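Local structure of pullulanase (Klebsiella oxytoca, 2YOC) at residues 63-68 with 113-118; 344-349 with 376-381; 353-358 with 599-604; 370-375 with 566-571. The protein hydrolyses the alpha-1,6-glucosidic bonds of pullulan and related branched alpha-glucans, and is an enzyme exported by a type 2 secretion system. All coordinates share one frame; numbering follows the deposited sequence.

Contact 1. Residues 63-68 with 113-118; sequences KNLYLW and VIVRDG
Asn64 and Arg116 face one another as a hydrogen-bonded pair of two antiparallel strands, 63-68 and 113-117, in the pullulanase-associated domain, whose family is grouped with transthyretin-like beta folds. Asn64 N donates to Arg116 O at 2.9 Å, and Arg116 N returns a bond to Asn64 O. Tyr66 and Ile114 repeat this exchange, with Tyr66 N 2.9 Å from Ile114 O and a longer Ile114 N to Tyr66 O bond of 3.2 Å. The alternate pairs are non-hydrogen-bonded and place Leu65, Leu67, Val113 and Val115 on a common face. There Leu65 splits its two methyls: CD1 rests on Val113 CG1 at 3.8 Å, while CD2 lies beside Val115 CG2. Leu67 CD2 fills in next to both methyls of Val113, and Trp100 and Ile102 of strand 99-103 pack against this apolar layer.

The other face carries Asn64, Tyr66, Ile114 and Arg116. Arg116 runs alongside Tyr66, NE 3.4 Å from Tyr66 CB, with guanidinium and phenol planes almost perpendicular (89°). Ile114 CD1 sits at the edge of the same ring near Tyr66 CD2 and also reaches Trp68 NE1. Trp83 fixes the arginine through its carbonyl O, bonded to NH1, and a cation-pi contact, whereas Tyr66 OH is held by Ala81 O. Tyr66 of the second subunit packs on Tyr66, so this face contributes to the assembly. At the partly exposed end of the strands Lys63 bends at chi2 (67°), and its NZ forms a salt bridge to Asp117 OD2 at 2.7 Å, approaching from above the carboxylate plane.

Contact 2. Residues 344-349 with 376-381; sequences FYRYAM and SEYSQV. With SO4 (sulfate ion), chain O.
Tyr345 and Ser379 exchange two backbone hydrogen bonds, Tyr345 N to Ser379 O at 2.8 Å and Ser379 N to Tyr345 O at 3.0 Å, but the touching parts diverge by 114°, and antiparallel pairing extends only to the neighbouring Phe344 and Gln380. Ser379 CB lies over the face of the Tyr345 ring, 3.7 Å from its centroid, and Val381 CG2 touches ring atom CD1. Asp366 holds Tyr345 and Ser379: its carboxylate binds Tyr345 OH and its backbone N binds Ser379 OG. Through the backbone pair, strand 379-380 joins the antiparallel sheet of the module assigned to the carbohydrate-binding family 48, beside strand 344-353. The guanidinium of Arg346 stacks flat on the Tyr378 ring, planes 14° and centres 4.0 Å apart, with NH1 displaced toward the rim near CE2. NH1 also donates to Glu377 O at 3.2 Å, in the guanidinium plane, while NE forms a salt bridge with Glu363; the group is thus gripped at face and edge. On the opposite side of the sheet from Tyr345, Gln380 has CG anti to its backbone N (chi1 -157°); CG makes an off-centre CH-pi contact with Phe344, and NE2 bonds to Gly342 O and, at 3.2 Å, to sulfate O1.

Contact 3. Residues 353-358 with 599-604; sequences HPQSRK and AGPTDR. With SO4 (sulfate ion), chain P.
Pro601 lies over the imidazole of His353, and this pair, with Gly600, is the tight part of the contact. Pro601 CD stands above the middle of the His353 ring, 3.8 Å from the centroid and 9° off its normal, a CH-pi contact, while Pro601 CB comes within 3.5 Å of His353 CD2. Gln355 N meets His353 ND1 close to the ring plane at 3.2 Å; NE2 of the imidazole has a weak bond to Asp609 OD2, which also accepts from Gly600 N. Ser356 OG lies 3.7 Å from Pro601 CG and is bonded to Glu360; Glu360 and Tyr362 of strand 358-364 also touch the proline. No hydrogen bond joins the two segments directly.

The solvent side is looser. The exposed Gln355 is extended as far as CD, and its OE1 lies 3.2 Å from Gly600 CA. Beyond Pro601 the chain leaves 353-358 and runs through the exposed Thr602, Asp603 and Arg604. Here the guanidinium of Arg604 holds a sulfate ion, probably from the crystallisation liquor, by a bond from NH2 to O4 at 3.3 Å and weak bonds from NE.

Residues 353-358 form the turn linking strands 344-353 and 358-364, with His353 N bonded to Lys358 O. Residues 599-604 belong to the long excursion after barrel strand 586-591. The tip of a beta-hairpin of the carbohydrate-binding-module-like domain thus packs on a loop of the beta/alpha barrel.

Contact 4. Residues 370-375 with 566-571; sequences HSLSTN and TTRIKE. With SO4 (sulfate ion), chain O.
Arg568 reaches from the first turn of helix 567-582 to Leu372 and Ser373. Its CB points toward 370-375, and CG lies between the backbone N and the carbonyl carbon (chi1 69°). The chain continues straight to CD and then bends at chi3 (82°), which sets NE to one side; the aliphatic part is a spacer, and the contacts are made by the terminal nitrogens. NH1 meets Leu372 CD1 at 3.5 Å and is bonded to Pro555 O. NH2 lies 3.2 Å from Ser373 O and is bonded to Pro563 O, with Leu372 O over one face of the guanidinium. Two carbonyl oxygens, of Pro555 and Pro563, thus accept from the buried cation, and Glu475 adds a long, weak ion pair. Nearer the helix start, Ser371 OG touches Thr566 CG2 at 3.5 Å and lies 3.9 Å from Ile569 CD1, while its hydrogen bond goes to Gln380 OE1. Thr566 OG1 turns to a sulfate oxygen, O2, at 2.9 Å. The side chain of Arg568 is about 5 Å from a calcium ion, probably the one bound by Asp469, Leu470, Glu475 and Glu556, consistent with a second-shell place where strand 371-372 meets the helix that leads into barrel strand 586-591.

Contact 1 stands apart, its centre about 50 Å from that of contact 2, and joins strands within a single domain. Contacts 2, 3 and 4 involve one antiparallel sheet and its border with the barrel. Contacts 2 and 4 share it directly: strands 371-372 and 379-380 are neighbours, Tyr378 O lies 2.9 Å from Ser373 N, and both contacts reach the same sulfate. Contact 3 touches contact 4 more lightly, through Arg604 and Asn375. Regular backbone bonding holds contact 1 and, more briefly, contact 2; the interdomain contacts 3 and 4 instead rely on side-chain packing without clear cross-segment hydrogen bonds. All have buried centres, but contact 3 continues into the exposed residues 602-604.

Contact 1. Residues 63-68 with 113-118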
# COMPACT_ATOMS: atom_id res chain seq x y z
N LYS B 63 5.67 -54.23 4.58
CA LYS B 63 6.89 -54.10 5.38
C LYS B 63 8.13 -54.50 4.59
O LYS B 63 8.15 -55.57 3.96
CB LYS B 63 6.78 -54.91 6.69
CG LYS B 63 6.28 -54.12 7.90
CD LYS B 63 4.83 -53.66 7.78
CE LYS B 63 4.36 -52.95 9.01
NZ LYS B 63 2.90 -52.71 8.97
N ASN B 64 9.16 -53.62 4.60
CA ASN B 64 10.42 -53.81 3.87
C ASN B 64 11.58 -53.02 4.48
O ASN B 64 11.37 -51.95 5.06
CB ASN B 64 10.26 -53.44 2.39
CG ASN B 64 9.80 -52.03 2.14
OD1 ASN B 64 8.72 -51.61 2.58
ND2 ASN B 64 10.58 -51.27 1.39
N LEU B 65 12.81 -53.51 4.31
CA LEU B 65 13.97 -52.80 4.82
C LEU B 65 14.77 -52.19 3.69
O LEU B 65 15.18 -52.91 2.78
CB LEU B 65 14.92 -53.71 5.61
CG LEU B 65 14.36 -54.71 6.59
CD1 LEU B 65 15.48 -55.47 7.21
CD2 LEU B 65 13.52 -54.03 7.68
N TYR B 66 15.04 -50.88 3.77
CA TYR B 66 15.94 -50.26 2.80
C TYR B 66 17.34 -50.48 3.38
O TYR B 66 17.71 -49.85 4.38
CB TYR B 66 15.65 -48.77 2.50
CG TYR B 66 16.62 -48.17 1.51
CD1 TYR B 66 16.52 -48.44 0.14
CD2 TYR B 66 17.65 -47.34 1.93
CE1 TYR B 66 17.43 -47.91 -0.77
CE2 TYR B 66 18.57 -46.79 1.02
CZ TYR B 66 18.45 -47.08 -0.33
OH TYR B 66 19.34 -46.53 -1.22
N LEU B 67 18.07 -51.45 2.81
CA LEU B 67 19.41 -51.84 3.22
C LEU B 67 20.44 -51.30 2.22
O LEU B 67 20.17 -51.28 1.01
CB LEU B 67 19.48 -53.36 3.41
CG LEU B 67 18.60 -53.91 4.55
CD1 LEU B 67 18.00 -55.24 4.17
CD2 LEU B 67 19.36 -54.02 5.85
N TRP B 68 21.58 -50.78 2.73
CA TRP B 68 22.60 -50.10 1.91
C TRP B 68 23.98 -50.02 2.56
O TRP B 68 24.09 -49.79 3.77
CB TRP B 68 22.12 -48.68 1.56
CG TRP B 68 21.72 -47.85 2.75
CD1 TRP B 68 20.62 -48.02 3.54
CD2 TRP B 68 22.43 -46.74 3.29
NE1 TRP B 68 20.61 -47.09 4.55
CE2 TRP B 68 21.70 -46.27 4.41
CE3 TRP B 68 23.61 -46.07 2.92
CZ2 TRP B 68 22.13 -45.20 5.18
CZ3 TRP B 68 24.02 -45.00 3.67
CH2 TRP B 68 23.29 -44.57 4.79
N VAL B 113 20.23 -50.11 8.43
CA VAL B 113 18.85 -50.57 8.27
C VAL B 113 17.85 -49.41 8.40
O VAL B 113 17.90 -48.64 9.36
CB VAL B 113 18.47 -51.72 9.26
CG1 VAL B 113 17.23 -52.47 8.78
CG2 VAL B 113 19.63 -52.67 9.48
N ILE B 114 16.95 -49.30 7.43
CA ILE B 114 15.85 -48.34 7.46
C ILE B 114 14.62 -49.21 7.38
O ILE B 114 14.37 -49.86 6.36
CB ILE B 114 15.89 -47.22 6.38
CG1 ILE B 114 17.11 -46.29 6.59
CG2 ILE B 114 14.58 -46.41 6.42
CD1 ILE B 114 17.57 -45.55 5.36
N VAL B 115 13.91 -49.30 8.50
CA VAL B 115 12.70 -50.10 8.62
C VAL B 115 11.52 -49.31 8.02
O VAL B 115 11.31 -48.15 8.40
CB VAL B 115 12.52 -50.53 10.09
CG1 VAL B 115 11.16 -51.19 10.32
CG2 VAL B 115 13.65 -51.46 10.54
N ARG B 116 10.82 -49.90 7.04
CA ARG B 116 9.72 -49.24 6.33
C ARG B 116 8.44 -50.07 6.14
O ARG B 116 8.47 -51.30 6.23
CB ARG B 116 10.19 -48.78 4.93
CG ARG B 116 11.38 -47.83 4.88
CD ARG B 116 11.60 -47.35 3.46
NE ARG B 116 12.24 -48.36 2.61
CZ ARG B 116 12.14 -48.41 1.28
NH1 ARG B 116 11.39 -47.52 0.64
NH2 ARG B 116 12.76 -49.35 0.60
N ASP B 117 7.33 -49.37 5.84
CA ASP B 117 5.99 -49.88 5.48
C ASP B 117 5.69 -49.11 4.18
O ASP B 117 5.12 -48.02 4.19
CB ASP B 117 4.95 -49.60 6.59
CG ASP B 117 3.59 -50.27 6.44
OD1 ASP B 117 3.16 -50.49 5.29
OD2 ASP B 117 2.92 -50.48 7.47
N GLY B 118 6.18 -49.67 3.09
CA GLY B 118 6.12 -49.05 1.78
C GLY B 118 7.37 -48.21 1.62
O GLY B 118 8.47 -48.64 1.97

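Contact 2. Residues 344-349 with 376-381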
# COMPACT_ATOMS: atom_id res chain seq x y z
N PHE B 344 38.45 -25.23 48.73
CA PHE B 344 37.82 -25.76 47.55
C PHE B 344 36.66 -26.63 47.99
O PHE B 344 36.68 -27.18 49.09
CB PHE B 344 38.82 -26.51 46.67
CG PHE B 344 39.82 -25.60 46.01
CD1 PHE B 344 39.45 -24.81 44.92
CD2 PHE B 344 41.13 -25.54 46.44
CE1 PHE B 344 40.37 -23.97 44.30
CE2 PHE B 344 42.07 -24.73 45.80
CZ PHE B 344 41.67 -23.93 44.75
N TYR B 345 35.62 -26.71 47.16
CA TYR B 345 34.45 -27.49 47.51
C TYR B 345 33.64 -27.86 46.30
O TYR B 345 33.73 -27.24 45.23
CB TYR B 345 33.55 -26.72 48.52
CG TYR B 345 32.78 -25.56 47.93
CD1 TYR B 345 33.41 -24.35 47.65
CD2 TYR B 345 31.41 -25.66 47.67
CE1 TYR B 345 32.71 -23.28 47.10
CE2 TYR B 345 30.70 -24.60 47.11
CZ TYR B 345 31.36 -23.41 46.81
OH TYR B 345 30.67 -22.37 46.23
N ARG B 346 32.78 -28.85 46.52
CA ARG B 346 31.78 -29.34 45.59
C ARG B 346 30.64 -29.87 46.46
O ARG B 346 30.87 -30.19 47.63
CB ARG B 346 32.35 -30.47 44.73
CG ARG B 346 33.39 -30.02 43.72
CD ARG B 346 33.60 -31.04 42.65
NE ARG B 346 34.16 -32.27 43.18
CZ ARG B 346 35.22 -32.89 42.67
NH1 ARG B 346 35.84 -32.38 41.61
NH2 ARG B 346 35.65 -34.03 43.19
N TYR B 347 29.44 -29.96 45.90
CA TYR B 347 28.29 -30.52 46.60
C TYR B 347 28.15 -31.93 46.15
O TYR B 347 28.13 -32.18 44.94
CB TYR B 347 26.98 -29.76 46.25
CG TYR B 347 26.99 -28.32 46.70
CD1 TYR B 347 27.15 -27.99 48.04
CD2 TYR B 347 26.90 -27.28 45.77
CE1 TYR B 347 27.19 -26.67 48.46
CE2 TYR B 347 26.94 -25.95 46.18
CZ TYR B 347 27.07 -25.65 47.53
OH TYR B 347 27.09 -24.35 47.96
N ALA B 348 28.09 -32.87 47.10
CA ALA B 348 27.90 -34.28 46.78
C ALA B 348 26.39 -34.53 46.78
O ALA B 348 25.73 -34.47 47.84
CB ALA B 348 28.58 -35.15 47.80
N MSE B 349 25.82 -34.72 45.57
CA MSE B 349 24.40 -34.92 45.35
C MSE B 349 23.98 -36.38 45.42
O MSE B 349 24.76 -37.29 45.09
CB MSE B 349 24.02 -34.42 43.96
CG MSE B 349 24.49 -33.01 43.64
SE MSE B 349 23.61 -31.65 44.70
CE MSE B 349 21.69 -32.11 44.28
N SER B 376 37.75 -25.31 36.11
CA SER B 376 36.50 -25.24 36.86
C SER B 376 36.08 -26.56 37.52
O SER B 376 34.89 -26.81 37.71
CB SER B 376 35.40 -24.65 35.97
OG SER B 376 35.93 -23.64 35.13
N GLU B 377 37.07 -27.38 37.88
CA GLU B 377 36.83 -28.70 38.49
C GLU B 377 36.24 -28.60 39.89
O GLU B 377 35.45 -29.47 40.27
CB GLU B 377 38.11 -29.55 38.54
CG GLU B 377 38.67 -29.89 37.17
CD GLU B 377 40.00 -30.63 37.22
OE1 GLU B 377 40.63 -30.65 38.30
OE2 GLU B 377 40.41 -31.17 36.17
N TYR B 378 36.66 -27.58 40.66
CA TYR B 378 36.20 -27.34 42.03
C TYR B 378 35.84 -25.87 42.21
O TYR B 378 36.54 -24.98 41.72
CB TYR B 378 37.28 -27.69 43.07
CG TYR B 378 37.82 -29.11 43.02
CD1 TYR B 378 38.81 -29.46 42.11
CD2 TYR B 378 37.40 -30.06 43.94
CE1 TYR B 378 39.33 -30.76 42.08
CE2 TYR B 378 37.95 -31.34 43.95
CZ TYR B 378 38.90 -31.69 43.01
OH TYR B 378 39.42 -32.98 42.99
N SER B 379 34.76 -25.62 42.98
CA SER B 379 34.38 -24.26 43.34
C SER B 379 35.32 -23.83 44.51
O SER B 379 35.84 -24.69 45.23
CB SER B 379 32.92 -24.21 43.80
OG SER B 379 32.01 -24.75 42.87
N GLN B 380 35.56 -22.53 44.66
CA GLN B 380 36.37 -22.01 45.75
C GLN B 380 35.56 -21.04 46.61
O GLN B 380 34.80 -20.23 46.07
CB GLN B 380 37.59 -21.28 45.19
CG GLN B 380 38.74 -21.21 46.18
CD GLN B 380 39.88 -20.34 45.71
OE1 GLN B 380 39.81 -19.68 44.66
NE2 GLN B 380 40.93 -20.29 46.50
N VAL B 381 35.72 -21.10 47.94
CA VAL B 381 35.08 -20.16 48.87
C VAL B 381 35.84 -18.84 48.69
O VAL B 381 37.07 -18.83 48.81
CB VAL B 381 35.10 -20.63 50.35
CG1 VAL B 381 34.64 -19.51 51.28
CG2 VAL B 381 34.25 -21.87 50.56
S SO4 O . 44.46 -18.17 46.29
O1 SO4 O . 43.82 -19.29 45.56
O2 SO4 O . 43.41 -17.37 46.95
O3 SO4 O . 45.18 -17.28 45.34
O4 SO4 O . 45.40 -18.68 47.31

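Contact 3. Residues 353-358 with 599-604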
# COMPACT_ATOMS: atom_id res chain seq x y z
N HIS B 353 17.57 -38.40 38.45
CA HIS B 353 17.64 -37.68 37.18
C HIS B 353 16.70 -38.36 36.21
O HIS B 353 16.93 -39.52 35.87
CB HIS B 353 19.07 -37.66 36.60
CG HIS B 353 19.28 -36.52 35.66
ND1 HIS B 353 18.43 -36.31 34.58
CD2 HIS B 353 20.19 -35.52 35.71
CE1 HIS B 353 18.86 -35.20 34.01
NE2 HIS B 353 19.92 -34.69 34.64
N PRO B 354 15.66 -37.66 35.70
CA PRO B 354 14.72 -38.31 34.77
C PRO B 354 15.29 -38.77 33.43
O PRO B 354 14.72 -39.67 32.82
CB PRO B 354 13.60 -37.29 34.62
CG PRO B 354 13.76 -36.35 35.78
CD PRO B 354 15.23 -36.28 35.98
N GLN B 355 16.43 -38.19 33.00
CA GLN B 355 17.10 -38.59 31.76
C GLN B 355 17.64 -40.03 31.85
O GLN B 355 17.53 -40.79 30.89
CB GLN B 355 18.24 -37.64 31.39
CG GLN B 355 18.66 -37.75 29.93
CD GLN B 355 19.79 -36.83 29.61
OE1 GLN B 355 19.74 -35.62 29.86
NE2 GLN B 355 20.83 -37.38 29.00
N SER B 356 18.24 -40.39 33.01
CA SER B 356 18.82 -41.70 33.28
C SER B 356 17.84 -42.61 34.06
O SER B 356 18.08 -43.81 34.22
CB SER B 356 20.12 -41.53 34.06
OG SER B 356 19.88 -40.87 35.30
N ARG B 357 16.75 -42.02 34.56
CA ARG B 357 15.75 -42.69 35.37
C ARG B 357 16.33 -43.28 36.65
O ARG B 357 15.67 -44.09 37.31
CB ARG B 357 14.93 -43.70 34.58
CG ARG B 357 13.83 -43.03 33.83
CD ARG B 357 12.98 -44.04 33.13
NE ARG B 357 12.02 -44.65 34.05
CZ ARG B 357 11.28 -45.71 33.74
NH1 ARG B 357 11.38 -46.28 32.55
NH2 ARG B 357 10.42 -46.21 34.63
N LYS B 358 17.53 -42.82 37.04
CA LYS B 358 18.15 -43.31 38.26
C LYS B 358 18.48 -42.23 39.33
O LYS B 358 18.39 -41.03 39.07
CB LYS B 358 19.31 -44.27 37.97
CG LYS B 358 20.36 -43.76 37.02
CD LYS B 358 21.38 -44.87 36.79
CE LYS B 358 22.80 -44.40 36.92
NZ LYS B 358 23.63 -45.34 37.73
N ALA B 599 23.84 -30.47 29.58
CA ALA B 599 22.83 -30.95 30.51
C ALA B 599 23.03 -32.46 30.67
O ALA B 599 24.01 -33.00 30.16
CB ALA B 599 21.44 -30.63 29.99
N GLY B 600 22.14 -33.13 31.40
CA GLY B 600 22.25 -34.58 31.61
C GLY B 600 23.10 -34.94 32.80
O GLY B 600 23.88 -34.12 33.29
N PRO B 601 22.98 -36.18 33.31
CA PRO B 601 23.75 -36.55 34.51
C PRO B 601 25.21 -36.95 34.26
O PRO B 601 25.91 -37.31 35.22
CB PRO B 601 22.93 -37.68 35.13
CG PRO B 601 22.27 -38.31 33.99
CD PRO B 601 22.10 -37.28 32.88
N THR B 602 25.68 -36.89 32.99
CA THR B 602 27.05 -37.33 32.72
C THR B 602 28.02 -36.28 32.26
O THR B 602 29.18 -36.32 32.70
CB THR B 602 27.08 -38.62 31.91
OG1 THR B 602 26.39 -38.43 30.67
CG2 THR B 602 26.47 -39.78 32.67
N ASP B 603 27.57 -35.34 31.39
CA ASP B 603 28.50 -34.32 30.90
C ASP B 603 29.23 -33.60 32.01
O ASP B 603 28.62 -33.14 32.99
CB ASP B 603 27.84 -33.26 30.02
CG ASP B 603 27.76 -33.53 28.55
OD1 ASP B 603 26.82 -34.24 28.14
OD2 ASP B 603 28.57 -32.93 27.78
N ARG B 604 30.54 -33.48 31.82
CA ARG B 604 31.47 -32.78 32.68
C ARG B 604 30.98 -31.33 32.95
O ARG B 604 31.01 -30.86 34.09
CB ARG B 604 32.81 -32.76 31.94
CG ARG B 604 33.87 -31.92 32.57
CD ARG B 604 35.11 -31.95 31.71
NE ARG B 604 35.01 -31.01 30.59
CZ ARG B 604 35.45 -29.76 30.63
NH1 ARG B 604 36.01 -29.27 31.74
NH2 ARG B 604 35.35 -28.99 29.55
S SO4 P . 33.37 -32.21 27.61
O1 SO4 P . 33.78 -33.28 28.53
O2 SO4 P . 32.21 -31.48 28.17
O3 SO4 P . 32.96 -32.81 26.35
O4 SO4 P . 34.50 -31.29 27.37

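Contact 4. Residues 370-375 with 566-571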
# COMPACT_ATOMS: atom_id res chain seq x y z
N HIS B 370 31.84 -18.26 42.79
CA HIS B 370 32.36 -16.93 42.46
C HIS B 370 33.85 -16.95 42.17
O HIS B 370 34.38 -15.97 41.66
CB HIS B 370 31.98 -15.86 43.51
CG HIS B 370 30.51 -15.56 43.58
ND1 HIS B 370 29.73 -15.52 42.43
CD2 HIS B 370 29.73 -15.30 44.65
CE1 HIS B 370 28.50 -15.27 42.86
NE2 HIS B 370 28.45 -15.11 44.19
N SER B 371 34.51 -18.08 42.50
CA SER B 371 35.92 -18.40 42.26
C SER B 371 36.01 -19.92 42.02
O SER B 371 35.21 -20.66 42.59
CB SER B 371 36.78 -18.01 43.47
OG SER B 371 38.17 -18.18 43.25
N LEU B 372 36.96 -20.38 41.17
CA LEU B 372 37.16 -21.80 40.84
C LEU B 372 38.63 -22.24 40.81
O LEU B 372 39.53 -21.39 40.81
CB LEU B 372 36.54 -22.13 39.47
CG LEU B 372 35.10 -21.71 39.16
CD1 LEU B 372 34.99 -21.31 37.71
CD2 LEU B 372 34.13 -22.85 39.45
N SER B 373 38.89 -23.57 40.72
CA SER B 373 40.22 -24.18 40.53
C SER B 373 40.47 -24.21 38.99
O SER B 373 39.59 -23.78 38.23
CB SER B 373 40.22 -25.61 41.07
OG SER B 373 39.36 -26.43 40.29
N THR B 374 41.63 -24.74 38.52
CA THR B 374 41.93 -24.83 37.08
C THR B 374 40.91 -25.74 36.38
O THR B 374 40.58 -26.81 36.91
CB THR B 374 43.38 -25.28 36.85
OG1 THR B 374 44.26 -24.40 37.54
CG2 THR B 374 43.77 -25.31 35.37
N ASN B 375 40.40 -25.27 35.22
CA ASN B 375 39.40 -25.94 34.38
C ASN B 375 38.03 -26.17 35.08
O ASN B 375 37.24 -27.06 34.69
CB ASN B 375 39.97 -27.17 33.64
CG ASN B 375 39.45 -27.36 32.22
OD1 ASN B 375 39.20 -26.41 31.47
ND2 ASN B 375 39.27 -28.61 31.81
N THR B 566 41.94 -17.60 42.97
CA THR B 566 41.47 -16.21 42.91
C THR B 566 42.23 -15.30 41.98
O THR B 566 41.68 -14.27 41.60
CB THR B 566 41.37 -15.62 44.31
OG1 THR B 566 42.69 -15.46 44.87
CG2 THR B 566 40.48 -16.43 45.22
N THR B 567 43.48 -15.66 41.59
CA THR B 567 44.28 -14.82 40.68
C THR B 567 43.45 -14.15 39.55
O THR B 567 43.59 -12.95 39.32
CB THR B 567 45.56 -15.55 40.23
OG1 THR B 567 46.51 -15.43 41.27
CG2 THR B 567 46.15 -14.99 38.95
N ARG B 568 42.55 -14.92 38.90
CA ARG B 568 41.73 -14.39 37.83
C ARG B 568 40.90 -13.11 38.23
O ARG B 568 40.86 -12.13 37.45
CB ARG B 568 40.91 -15.51 37.16
CG ARG B 568 39.81 -16.12 38.01
CD ARG B 568 39.03 -17.21 37.28
NE ARG B 568 39.70 -18.52 37.30
CZ ARG B 568 39.10 -19.65 36.94
NH1 ARG B 568 37.84 -19.65 36.54
NH2 ARG B 568 39.76 -20.80 36.99
N ILE B 569 40.30 -13.11 39.46
CA ILE B 569 39.51 -12.00 40.02
C ILE B 569 40.32 -10.72 40.09
O ILE B 569 39.84 -9.70 39.59
CB ILE B 569 38.89 -12.35 41.38
CG1 ILE B 569 38.00 -13.59 41.26
CG2 ILE B 569 38.12 -11.15 41.99
CD1 ILE B 569 37.93 -14.36 42.45
N LYS B 570 41.54 -10.75 40.68
CA LYS B 570 42.33 -9.53 40.73
C LYS B 570 42.72 -9.08 39.33
O LYS B 570 42.58 -7.91 39.03
CB LYS B 570 43.54 -9.62 41.65
CG LYS B 570 44.04 -8.24 42.13
CD LYS B 570 45.45 -8.35 42.72
CE LYS B 570 46.01 -7.08 43.30
NZ LYS B 570 47.07 -7.38 44.32
N GLU B 571 43.15 -10.01 38.47
CA GLU B 571 43.56 -9.72 37.10
C GLU B 571 42.46 -9.08 36.25
O GLU B 571 42.72 -8.07 35.59
CB GLU B 571 44.12 -10.97 36.42
CG GLU B 571 45.39 -11.47 37.07
CD GLU B 571 46.28 -12.38 36.25
OE1 GLU B 571 45.94 -12.69 35.08
OE2 GLU B 571 47.36 -12.74 36.78
S SO4 O . 44.46 -18.17 46.29
O1 SO4 O . 43.82 -19.29 45.56
O2 SO4 O . 43.41 -17.37 46.95
O3 SO4 O . 45.18 -17.28 45.34
O4 SO4 O . 45.40 -18.68 47.31